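Side-chain contacts in kinesin-like protein (Caenorhabditis elegans, PDB 5X3E), which is the kinesin-6 motor Zen4, caught here in its apo state, and probably turns ATP hydrolysis into force or movement along microtubules: residues A[95-99]-A[100-104]; A[140-143]-A[144-148]; A[155-159]-A[160-164]; A[307-310]-A[311-314]; A[354-357]-A[358-362]. One frame throughout, in Å; residues are numbered along the deposited sequence.

Contacts 1 and 2 lie on helices 93-109 and 141-152, which pack directly on each other: the ring of F97 rests against T145 and V148. Contact 2 is wholly buried and runs on regular helical bonds, whereas contact 1 sits where its helix is kinked and its bonds are weaker. Contact 5 is a regular helical stretch too, across the chain's centre from contact 2, partly buried. Contacts 3 and 4 are a beta turn and a loop, and touch through N155 and R308; the first has a buried apolar heart, the second lies at the surface. In contact 3 a water bridges two backbone groups, in contact 4 one takes a hydrogen from an arginine side chain; in both a sulfate lies alongside a lysine.

Contact 1 of 5, residues A[95-99]-A[100-104]; sequences TVFER and TSVDL. With SO4 (sulfate ion), chain Q.
T100 and V96 stand side by side one turn apart, pointing the same way, with V96 CG1 3.9 Å from T100 OG1. That hydroxyl is 3.3 Å from V96 O, but the angle is too poor for a hydrogen bond. The backbone N-H of T100 fares little better: its bond to V96 O, 2.8 Å from T100 N, is weak because it is bent to 121°, and a second weak one goes to F97 O. S101 N makes the sounder link, 2.8 Å to F97 O. Here helix 93-109 of the kinesin motor domain, a P-loop NTPase fold, is kinked; the N atoms of D103 and L104 have no bond to the preceding turn, and the short axes of 95-99 and 100-104 differ in direction by 30°. With CG anti to the backbone N (chi1 168°), F97 sends its ring forward along the helix, where CE1 lies 3.6 Å from S101 CB and CE2 4.3 Å from V102 CG2, both partners oblique to the ring. The same ring packs on R144, T145 and V148 of helix 141-152, while T100 faces L116 and V408 in the central sheet. On the outer flank V102 CG2 lies over the backbone of E98, 3.7 Å from its CA. R99 turns away to a salt bridge with E37, and R99 NE adds a weak 3.5 Å bond to O3 of a sulfate at the guanidinium edge.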
# COMPACT_ATOMS: atom_id res chain seq x y z
N THR A 95 -17.03 -0.29 6.31
CA THR A 95 -16.70 0.60 7.42
C THR A 95 -15.20 0.78 7.56
O THR A 95 -14.71 1.90 7.76
CB THR A 95 -17.31 0.07 8.72
OG1 THR A 95 -18.74 0.06 8.62
CG2 THR A 95 -16.89 0.93 9.90
N VAL A 96 -14.45 -0.32 7.46
CA VAL A 96 -12.99 -0.24 7.48
C VAL A 96 -12.49 0.66 6.36
O VAL A 96 -11.70 1.58 6.58
CB VAL A 96 -12.36 -1.64 7.40
CG1 VAL A 96 -10.85 -1.53 7.20
CG2 VAL A 96 -12.67 -2.42 8.66
N PHE A 97 -12.97 0.41 5.14
CA PHE A 97 -12.46 1.13 3.97
C PHE A 97 -12.64 2.64 4.12
O PHE A 97 -11.71 3.41 3.84
CB PHE A 97 -13.17 0.63 2.71
CG PHE A 97 -12.94 1.49 1.51
CD1 PHE A 97 -11.69 1.54 0.91
CD2 PHE A 97 -13.97 2.24 0.97
CE1 PHE A 97 -11.47 2.34 -0.20
CE2 PHE A 97 -13.76 3.04 -0.14
CZ PHE A 97 -12.51 3.08 -0.73
N GLU A 98 -13.82 3.10 4.54
CA GLU A 98 -14.03 4.53 4.68
C GLU A 98 -13.15 5.13 5.77
O GLU A 98 -12.64 6.25 5.62
CB GLU A 98 -15.50 4.83 4.97
CG GLU A 98 -16.46 4.35 3.90
CD GLU A 98 -17.86 4.89 4.11
OE1 GLU A 98 -17.99 5.94 4.78
OE2 GLU A 98 -18.82 4.26 3.61
N ARG A 99 -12.97 4.42 6.88
CA ARG A 99 -12.19 4.92 8.00
C ARG A 99 -10.69 4.80 7.78
O ARG A 99 -9.91 5.49 8.44
CB ARG A 99 -12.63 4.18 9.27
CG ARG A 99 -12.00 4.66 10.57
CD ARG A 99 -12.05 6.16 10.69
NE ARG A 99 -11.35 6.62 11.89
CZ ARG A 99 -10.03 6.76 11.98
NH1 ARG A 99 -9.26 6.45 10.95
NH2 ARG A 99 -9.48 7.19 13.11
N THR A 100 -10.27 3.97 6.83
CA THR A 100 -8.88 3.63 6.60
C THR A 100 -8.30 4.21 5.31
O THR A 100 -7.11 4.53 5.28
CB THR A 100 -8.73 2.10 6.61
OG1 THR A 100 -8.74 1.63 7.97
CG2 THR A 100 -7.49 1.63 5.97
N SER A 101 -9.12 4.39 4.27
CA SER A 101 -8.61 4.69 2.94
C SER A 101 -9.13 5.97 2.30
O SER A 101 -8.45 6.51 1.42
CB SER A 101 -8.91 3.53 1.98
OG SER A 101 -8.48 2.30 2.54
N VAL A 102 -10.30 6.48 2.71
CA VAL A 102 -10.90 7.59 1.98
C VAL A 102 -10.04 8.84 2.09
O VAL A 102 -9.86 9.58 1.11
CB VAL A 102 -12.35 7.84 2.47
CG1 VAL A 102 -12.83 9.23 2.07
CG2 VAL A 102 -13.28 6.79 1.89
N ASP A 103 -9.47 9.09 3.27
CA ASP A 103 -8.62 10.27 3.43
C ASP A 103 -7.29 10.11 2.68
O ASP A 103 -6.68 11.11 2.30
CB ASP A 103 -8.37 10.57 4.91
CG ASP A 103 -7.58 9.47 5.62
OD1 ASP A 103 -6.95 9.77 6.65
OD2 ASP A 103 -7.59 8.32 5.13
N LEU A 104 -6.83 8.87 2.48
CA LEU A 104 -5.64 8.67 1.67
C LEU A 104 -5.93 8.94 0.20
O LEU A 104 -5.10 9.51 -0.51
CB LEU A 104 -5.10 7.25 1.85
CG LEU A 104 -4.90 6.78 3.29
CD1 LEU A 104 -4.18 5.44 3.34
CD2 LEU A 104 -4.17 7.84 4.12
S SO4 Q . -14.46 7.42 13.91
O1 SO4 Q . -14.44 6.15 13.18
O2 SO4 Q . -15.58 7.42 14.85
O3 SO4 Q . -13.20 7.58 14.65
O4 SO4 Q . -14.61 8.52 12.97

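Contact 2 of 5, residues A[140-143]-A[144-148]; sequences GLLP and RTLDV
L141 O is held by two donors of T145. The backbone T145 N reaches it at 2.7 Å, nearly in line with the carbonyl bond, and T145 OG1 at 2.9 Å from above the carbonyl plane, 47° out of it. The hydroxyl gets there because chi1 of -66° sets OG1 beside the residue's own backbone N, facing back toward the preceding turn. A valine here would probably cost L141 O its second donor and set a methyl against that carbonyl oxygen. One residue on, L146 N bonds to L142 O at 2.9 Å and almost straight (168°), and the two leucine side chains lie alongside each other, L142 CD2 to L146 CD1 3.8 Å. P143 belongs to the first turn, where its lack of an N-H costs no helical bond; its carbonyl O takes D147 N at 2.8 Å. G140 is the N-cap residue, and the extended side chain of R144 runs back past it, R144 CG 3.3 Å from G140 O. Beyond, the guanidinium is spent on carbonyls of T139 and E136 and a salt bridge to E202, while the buried D147 carboxylate is met by R199, S267 and the backbone N of E202. This first part of helix 141-152 packs on three sets of neighbours: L141 and T145 meet helix 93-109 at S101 and F97, L142 and L146 meet helix 267-281 at F274, A270 and L271, and L142, T145 and L146 rest on F299 and I301 of strand 296-307.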
# COMPACT_ATOMS: atom_id res chain seq x y z
N GLY A 140 -11.80 -6.19 0.08
CA GLY A 140 -10.96 -5.45 1.00
C GLY A 140 -10.62 -4.06 0.50
O GLY A 140 -11.21 -3.54 -0.44
N LEU A 141 -9.62 -3.47 1.16
CA LEU A 141 -9.25 -2.08 0.90
C LEU A 141 -8.80 -1.88 -0.54
O LEU A 141 -9.18 -0.90 -1.18
CB LEU A 141 -8.13 -1.65 1.83
CG LEU A 141 -8.37 -1.85 3.32
CD1 LEU A 141 -7.10 -1.57 4.10
CD2 LEU A 141 -9.51 -0.95 3.78
N LEU A 142 -7.96 -2.78 -1.04
CA LEU A 142 -7.28 -2.52 -2.30
C LEU A 142 -8.26 -2.39 -3.46
O LEU A 142 -8.22 -1.36 -4.16
CB LEU A 142 -6.22 -3.60 -2.54
CG LEU A 142 -5.28 -3.48 -3.73
CD1 LEU A 142 -3.94 -4.09 -3.35
CD2 LEU A 142 -5.87 -4.18 -4.95
N PRO A 143 -9.16 -3.34 -3.73
CA PRO A 143 -10.08 -3.15 -4.86
C PRO A 143 -11.01 -1.97 -4.68
O PRO A 143 -11.27 -1.25 -5.65
CB PRO A 143 -10.84 -4.48 -4.93
CG PRO A 143 -10.00 -5.45 -4.16
CD PRO A 143 -9.39 -4.64 -3.07
N ARG A 144 -11.50 -1.74 -3.46
CA ARG A 144 -12.34 -0.58 -3.21
C ARG A 144 -11.58 0.71 -3.47
O ARG A 144 -12.13 1.67 -4.02
CB ARG A 144 -12.88 -0.60 -1.78
CG ARG A 144 -13.78 -1.78 -1.47
CD ARG A 144 -14.27 -1.74 -0.03
NE ARG A 144 -14.95 -2.97 0.35
CZ ARG A 144 -16.27 -3.13 0.29
NH1 ARG A 144 -17.04 -2.13 -0.12
NH2 ARG A 144 -16.81 -4.29 0.64
N THR A 145 -10.31 0.77 -3.04
CA THR A 145 -9.48 1.93 -3.33
C THR A 145 -9.34 2.14 -4.83
O THR A 145 -9.49 3.27 -5.33
CB THR A 145 -8.11 1.79 -2.67
OG1 THR A 145 -8.26 1.80 -1.25
CG2 THR A 145 -7.22 2.94 -3.08
N LEU A 146 -9.04 1.07 -5.58
CA LEU A 146 -8.96 1.19 -7.03
C LEU A 146 -10.28 1.67 -7.62
O LEU A 146 -10.29 2.52 -8.52
CB LEU A 146 -8.57 -0.14 -7.65
CG LEU A 146 -7.15 -0.65 -7.41
CD1 LEU A 146 -7.04 -2.11 -7.85
CD2 LEU A 146 -6.13 0.23 -8.13
N ASP A 147 -11.40 1.13 -7.13
CA ASP A 147 -12.72 1.57 -7.59
C ASP A 147 -12.90 3.06 -7.37
O ASP A 147 -13.23 3.81 -8.30
CB ASP A 147 -13.81 0.79 -6.86
CG ASP A 147 -13.99 -0.61 -7.38
OD1 ASP A 147 -13.75 -0.84 -8.59
OD2 ASP A 147 -14.39 -1.49 -6.59
N VAL A 148 -12.69 3.52 -6.13
CA VAL A 148 -12.97 4.90 -5.78
C VAL A 148 -12.04 5.86 -6.52
O VAL A 148 -12.47 6.94 -6.95
CB VAL A 148 -12.89 5.07 -4.25
CG1 VAL A 148 -12.93 6.53 -3.88
CG2 VAL A 148 -14.03 4.32 -3.60

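Contact 3 of 5, residues A[155-159]-A[160-164]; sequences NRVEK and CIFYP. With SO4 (sulfate ion), chain F.
V157 meets I161 and F162 across a type II beta turn, E158 to I161, that feeds strand 162-165 of a small two-stranded antiparallel sheet. V157 and I161 cross at about a right angle, V157 CB 3.6 Å from I161 CD1. One of the valine methyls meets the ring: V157 CG2 comes in at the edge of F162, 3.8 Å from CE2, near the ring plane. The turn itself is opened by a water, which donates to E158 O at 2.6 Å and accepts from I161 N at 2.9 Å. C160, the third residue of the turn, adopts the left-handed backbone conformation (phi 69°) expected there. K159 stretches out fully beyond CG, and its aliphatic chain passes a sulfate, K159 CG 3.3 Å from O3; the very short approach of K159 N to that ion is doubtful in detail. K159 NZ forms a salt bridge with E269, so a methionine in its place would probably leave that carboxylate without its lysine mate and the sulfate with less positive charge nearby. Further out, R182 of helix 175-187 reaches the turn from one flank, pairing with the E158 carboxylate and donating to K159 O. Behind the apolar group lie V214, S216 and F218 of strand 213-225, with I172 from the partner strand. At the bend, C160 N gives its hydrogen to E263 OE2.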
# COMPACT_ATOMS: atom_id res chain seq x y z
N ASN A 155 -10.59 13.56 -16.57
CA ASN A 155 -9.59 13.83 -17.60
C ASN A 155 -8.56 12.71 -17.67
O ASN A 155 -7.36 12.95 -17.87
CB ASN A 155 -8.90 15.17 -17.36
CG ASN A 155 -9.87 16.34 -17.40
OD1 ASN A 155 -10.97 16.23 -17.92
ND2 ASN A 155 -9.44 17.48 -16.86
N ARG A 156 -9.01 11.47 -17.49
CA ARG A 156 -8.14 10.32 -17.68
C ARG A 156 -7.90 10.14 -19.17
O ARG A 156 -8.85 10.00 -19.95
CB ARG A 156 -8.79 9.06 -17.11
CG ARG A 156 -7.81 7.99 -16.68
CD ARG A 156 -8.48 6.63 -16.58
NE ARG A 156 -8.71 6.11 -17.92
CZ ARG A 156 -9.89 6.01 -18.52
NH1 ARG A 156 -11.00 6.40 -17.90
NH2 ARG A 156 -9.95 5.53 -19.75
N VAL A 157 -6.64 10.16 -19.59
CA VAL A 157 -6.35 10.06 -21.02
C VAL A 157 -6.17 8.62 -21.47
O VAL A 157 -6.05 7.70 -20.65
CB VAL A 157 -5.11 10.88 -21.41
CG1 VAL A 157 -5.50 12.29 -21.55
CG2 VAL A 157 -4.01 10.73 -20.37
N GLU A 158 -6.13 8.42 -22.78
CA GLU A 158 -5.83 7.12 -23.34
C GLU A 158 -4.39 6.73 -23.01
O GLU A 158 -3.57 7.56 -22.57
CB GLU A 158 -6.02 7.13 -24.85
CG GLU A 158 -7.41 7.56 -25.30
CD GLU A 158 -7.47 7.90 -26.78
OE1 GLU A 158 -6.47 8.41 -27.34
OE2 GLU A 158 -8.53 7.63 -27.38
N LYS A 159 -4.09 5.46 -23.24
CA LYS A 159 -2.79 4.91 -22.91
C LYS A 159 -1.71 5.44 -23.86
O LYS A 159 -1.99 5.94 -24.95
CB LYS A 159 -2.83 3.39 -22.99
CG LYS A 159 -3.68 2.73 -21.92
CD LYS A 159 -3.60 1.22 -22.07
CE LYS A 159 -4.39 0.49 -21.00
NZ LYS A 159 -4.28 -0.99 -21.18
N CYS A 160 -0.47 5.33 -23.39
CA CYS A 160 0.74 5.62 -24.15
C CYS A 160 0.91 7.10 -24.47
O CYS A 160 1.79 7.45 -25.28
CB CYS A 160 0.80 4.80 -25.44
SG CYS A 160 0.45 3.04 -25.17
N ILE A 161 0.11 7.98 -23.87
CA ILE A 161 0.41 9.40 -23.91
C ILE A 161 1.49 9.73 -22.88
O ILE A 161 2.61 10.12 -23.22
CB ILE A 161 -0.86 10.24 -23.70
CG1 ILE A 161 -1.86 9.97 -24.83
CG2 ILE A 161 -0.53 11.72 -23.67
CD1 ILE A 161 -3.29 10.38 -24.50
N PHE A 162 1.16 9.54 -21.60
CA PHE A 162 2.20 9.40 -20.59
C PHE A 162 2.87 8.04 -20.74
O PHE A 162 2.24 7.08 -21.18
CB PHE A 162 1.62 9.52 -19.18
CG PHE A 162 0.99 10.84 -18.86
CD1 PHE A 162 1.76 11.91 -18.44
CD2 PHE A 162 -0.39 11.00 -18.94
CE1 PHE A 162 1.18 13.12 -18.13
CE2 PHE A 162 -0.97 12.21 -18.62
CZ PHE A 162 -0.19 13.27 -18.22
N TYR A 163 4.15 7.97 -20.38
CA TYR A 163 4.83 6.68 -20.38
C TYR A 163 6.07 6.76 -19.49
O TYR A 163 6.72 7.80 -19.44
CB TYR A 163 5.20 6.24 -21.81
CG TYR A 163 6.20 7.13 -22.53
CD1 TYR A 163 5.79 8.28 -23.20
CD2 TYR A 163 7.55 6.79 -22.58
CE1 TYR A 163 6.69 9.08 -23.86
CE2 TYR A 163 8.46 7.59 -23.25
CZ TYR A 163 8.03 8.73 -23.89
OH TYR A 163 8.93 9.52 -24.55
N PRO A 164 6.41 5.67 -18.81
CA PRO A 164 7.56 5.69 -17.89
C PRO A 164 8.87 5.87 -18.63
O PRO A 164 9.08 5.31 -19.71
CB PRO A 164 7.50 4.31 -17.22
CG PRO A 164 6.15 3.75 -17.55
CD PRO A 164 5.75 4.35 -18.85
S SO4 F . -6.90 3.12 -23.93
O1 SO4 F . -7.59 3.02 -25.21
O2 SO4 F . -7.81 3.65 -22.91
O3 SO4 F . -6.45 1.79 -23.54
O4 SO4 F . -5.77 4.02 -24.07
O HOH W 1 -1.34 7.86 -21.33

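Contact 4 of 5, residues A[307-310]-A[311-314]; sequences PRAY and ETKS. With SO4 (sulfate ion), chain D.
E311 takes a left-handed helical conformation (phi 63°, psi 31°) straight after the extended Y310, and the bend brings T312 back beside A309. The touch is made by the threonine methyl: T312 CG2 lies 3.6 Å from A309 O and 4.2 Å from A309 CB. Its hydroxyl is turned the other way, and T312 OG1 shares a hydrogen bond of 2.8 Å with S314 OG in which either may be the donor. R308 reaches across the loop. Its chain, extended from CG to NE, carries the guanidinium across to S314, where R308 NH2 makes a weak though straight bond of 3.4 Å to S314 O (167° at the hydrogen). That carbonyl oxygen and a water both lie at the guanidinium edge, in its plane. R308 NE donates to the water at 2.7 Å, and A309 O and S314 O are also within hydrogen-bonding distance of it, although the water has more acceptors in reach than protons to give. K313, bent at chi2 and chi4, brings NZ 3.1 Å from O1 of a sulfate whose placement is doubtful in detail. Y310 and E311 meet near their backbones, Y310 CB 4.0 Å from E311 CG, before their ends diverge on the exposed surface. P307 and A309 keep backbone bonds with T318 and Y316, so this is the outer end of an antiparallel hairpin-like connection between strands 296-307 and 325-333, adjacent in the motor domain's central sheet.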
# COMPACT_ATOMS: atom_id res chain seq x y z
N PRO A 307 -0.65 19.37 -16.57
CA PRO A 307 -1.61 20.42 -16.89
C PRO A 307 -2.34 20.15 -18.21
O PRO A 307 -1.72 19.82 -19.22
CB PRO A 307 -0.74 21.68 -16.99
CG PRO A 307 0.43 21.38 -16.12
CD PRO A 307 0.68 19.91 -16.23
N ARG A 308 -3.66 20.31 -18.18
CA ARG A 308 -4.46 20.09 -19.38
C ARG A 308 -4.16 21.16 -20.42
O ARG A 308 -4.02 22.34 -20.10
CB ARG A 308 -5.95 20.10 -19.05
CG ARG A 308 -6.78 19.79 -20.28
CD ARG A 308 -8.26 19.70 -20.01
NE ARG A 308 -8.97 19.41 -21.26
CZ ARG A 308 -10.29 19.40 -21.38
NH1 ARG A 308 -11.06 19.66 -20.33
NH2 ARG A 308 -10.84 19.14 -22.56
N ALA A 309 -4.07 20.73 -21.68
CA ALA A 309 -3.78 21.65 -22.77
C ALA A 309 -5.05 22.37 -23.22
O ALA A 309 -6.12 21.76 -23.33
CB ALA A 309 -3.16 20.90 -23.94
N TYR A 310 -4.92 23.66 -23.45
CA TYR A 310 -6.02 24.44 -24.00
C TYR A 310 -6.02 24.34 -25.53
O TYR A 310 -5.12 23.75 -26.14
CB TYR A 310 -5.91 25.90 -23.55
CG TYR A 310 -6.13 26.10 -22.06
CD1 TYR A 310 -7.42 26.19 -21.53
CD2 TYR A 310 -5.06 26.19 -21.18
CE1 TYR A 310 -7.62 26.37 -20.18
CE2 TYR A 310 -5.25 26.37 -19.82
CZ TYR A 310 -6.54 26.45 -19.32
OH TYR A 310 -6.75 26.63 -17.97
N GLU A 311 -7.08 24.88 -26.13
CA GLU A 311 -7.17 25.06 -27.59
C GLU A 311 -7.15 23.73 -28.35
O GLU A 311 -6.67 23.67 -29.48
CB GLU A 311 -6.06 25.99 -28.09
CG GLU A 311 -6.02 27.29 -27.32
CD GLU A 311 -4.95 28.22 -27.80
OE1 GLU A 311 -4.26 27.87 -28.78
OE2 GLU A 311 -4.78 29.30 -27.20
N THR A 312 -7.68 22.68 -27.73
CA THR A 312 -7.87 21.39 -28.40
C THR A 312 -9.20 20.78 -27.95
O THR A 312 -9.56 20.85 -26.77
CB THR A 312 -6.73 20.41 -28.10
OG1 THR A 312 -7.09 19.10 -28.55
CG2 THR A 312 -6.41 20.36 -26.61
N LYS A 313 -9.94 20.20 -28.91
CA LYS A 313 -11.19 19.53 -28.57
C LYS A 313 -10.98 18.24 -27.80
O LYS A 313 -11.96 17.65 -27.34
CB LYS A 313 -11.98 19.22 -29.84
CG LYS A 313 -12.81 20.38 -30.37
CD LYS A 313 -14.07 20.58 -29.55
CE LYS A 313 -14.66 21.96 -29.77
NZ LYS A 313 -14.45 22.44 -31.16
N SER A 314 -9.74 17.80 -27.63
CA SER A 314 -9.48 16.55 -26.95
C SER A 314 -9.04 16.82 -25.51
O SER A 314 -8.87 17.96 -25.08
CB SER A 314 -8.43 15.73 -27.70
OG SER A 314 -7.20 16.43 -27.77
S SO4 D . -10.39 23.86 -30.18
O1 SO4 D . -11.55 23.02 -30.40
O2 SO4 D . -10.78 25.21 -30.54
O3 SO4 D . -9.25 23.47 -31.00
O4 SO4 D . -10.01 23.79 -28.78
O HOH W 2 -7.19 19.05 -23.31

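Contact 5 of 5, residues A[354-357]-A[358-362]; sequences NSIN and QSLMT
S359 OG lies within reach of two carbonyls of the previous turn, I356 O at 2.8 Å and S355 O at 3.1 Å, with one proton to give, and which of them receives it is not settled. Chi1 of 63° puts the hydroxyl between the backbone N and carbonyl carbon, where it can lean back over the helix. It has a further hydrogen-bond partner in H296 NE2, at the start of strand 296-307. Neither carbonyl depends on the hydroxyl: S355 O also takes S359 N at 2.9 Å, and I356 O takes L360 N, likewise at 2.9 Å and with a nearly straight N-H (168°). This is the regular bonding of helix 350-375, which, coming after the switch II region, corresponds to the relay helix of other kinesins and so probably faces the microtubule. N354 O is satisfied by Q358 N, and N357 O by M361 N at 3.0 Å, the last donor standing above the carbonyl plane. Q358 O is gripped twice by one residue, since T362 N at 3.0 Å and T362 OG1 at 2.8 Å come to it from opposite faces of its plane. S355 OG lies in hydrogen-bonding contact with A351 O one turn back and with N226 OD1, two acceptors as modelled for its one proton. T362 also packs on Q388 and S389. The apolar flank is simpler: I356 and L360 lie side by side, I356 CG2 3.9 Å from L360 CD1, and I356 goes on to touch A335 and R339.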
# COMPACT_ATOMS: atom_id res chain seq x y z
N ASN A 354 14.44 -14.59 10.06
CA ASN A 354 15.26 -13.53 10.64
C ASN A 354 15.13 -12.23 9.86
O ASN A 354 15.14 -11.15 10.45
CB ASN A 354 16.72 -13.97 10.75
CG ASN A 354 16.91 -15.12 11.73
OD1 ASN A 354 16.86 -14.92 12.95
ND2 ASN A 354 17.13 -16.31 11.21
N SER A 355 15.04 -12.31 8.53
CA SER A 355 14.81 -11.10 7.75
C SER A 355 13.46 -10.47 8.09
O SER A 355 13.36 -9.25 8.22
CB SER A 355 14.91 -11.41 6.25
OG SER A 355 16.21 -11.85 5.92
N ILE A 356 12.42 -11.30 8.23
CA ILE A 356 11.09 -10.78 8.54
C ILE A 356 11.08 -10.08 9.89
O ILE A 356 10.58 -8.96 10.02
CB ILE A 356 10.04 -11.91 8.48
CG1 ILE A 356 9.90 -12.44 7.05
CG2 ILE A 356 8.71 -11.41 9.00
CD1 ILE A 356 8.90 -13.57 6.93
N ASN A 357 11.65 -10.72 10.92
CA ASN A 357 11.66 -10.08 12.23
C ASN A 357 12.62 -8.90 12.29
O ASN A 357 12.36 -7.94 13.03
CB ASN A 357 12.02 -11.05 13.35
CG ASN A 357 10.82 -11.80 13.89
OD1 ASN A 357 9.83 -12.00 13.20
ND2 ASN A 357 10.89 -12.18 15.17
N GLN A 358 13.72 -8.94 11.54
CA GLN A 358 14.59 -7.77 11.49
C GLN A 358 13.86 -6.59 10.86
O GLN A 358 13.93 -5.46 11.36
CB GLN A 358 15.86 -8.08 10.71
CG GLN A 358 16.82 -6.91 10.62
CD GLN A 358 17.51 -6.64 11.95
OE1 GLN A 358 17.80 -7.56 12.72
NE2 GLN A 358 17.78 -5.37 12.23
N SER A 359 13.14 -6.84 9.76
CA SER A 359 12.47 -5.77 9.04
C SER A 359 11.31 -5.19 9.86
O SER A 359 11.16 -3.96 9.94
CB SER A 359 11.98 -6.27 7.68
OG SER A 359 11.02 -7.31 7.83
N LEU A 360 10.50 -6.05 10.48
CA LEU A 360 9.39 -5.56 11.29
C LEU A 360 9.88 -4.84 12.54
O LEU A 360 9.24 -3.88 12.99
CB LEU A 360 8.46 -6.71 11.68
CG LEU A 360 7.80 -7.46 10.53
CD1 LEU A 360 6.95 -8.61 11.06
CD2 LEU A 360 6.96 -6.51 9.69
N MET A 361 11.00 -5.28 13.11
CA MET A 361 11.57 -4.57 14.26
C MET A 361 12.09 -3.20 13.85
O MET A 361 11.92 -2.22 14.59
CB MET A 361 12.69 -5.42 14.87
CG MET A 361 13.03 -5.09 16.31
SD MET A 361 14.22 -6.27 16.99
CE MET A 361 13.29 -7.80 16.90
N THR A 362 12.72 -3.10 12.67
CA THR A 362 13.16 -1.81 12.16
C THR A 362 11.98 -0.89 11.89
O THR A 362 12.07 0.33 12.12
CB THR A 362 13.98 -2.00 10.89
OG1 THR A 362 15.03 -2.95 11.12
CG2 THR A 362 14.58 -0.69 10.43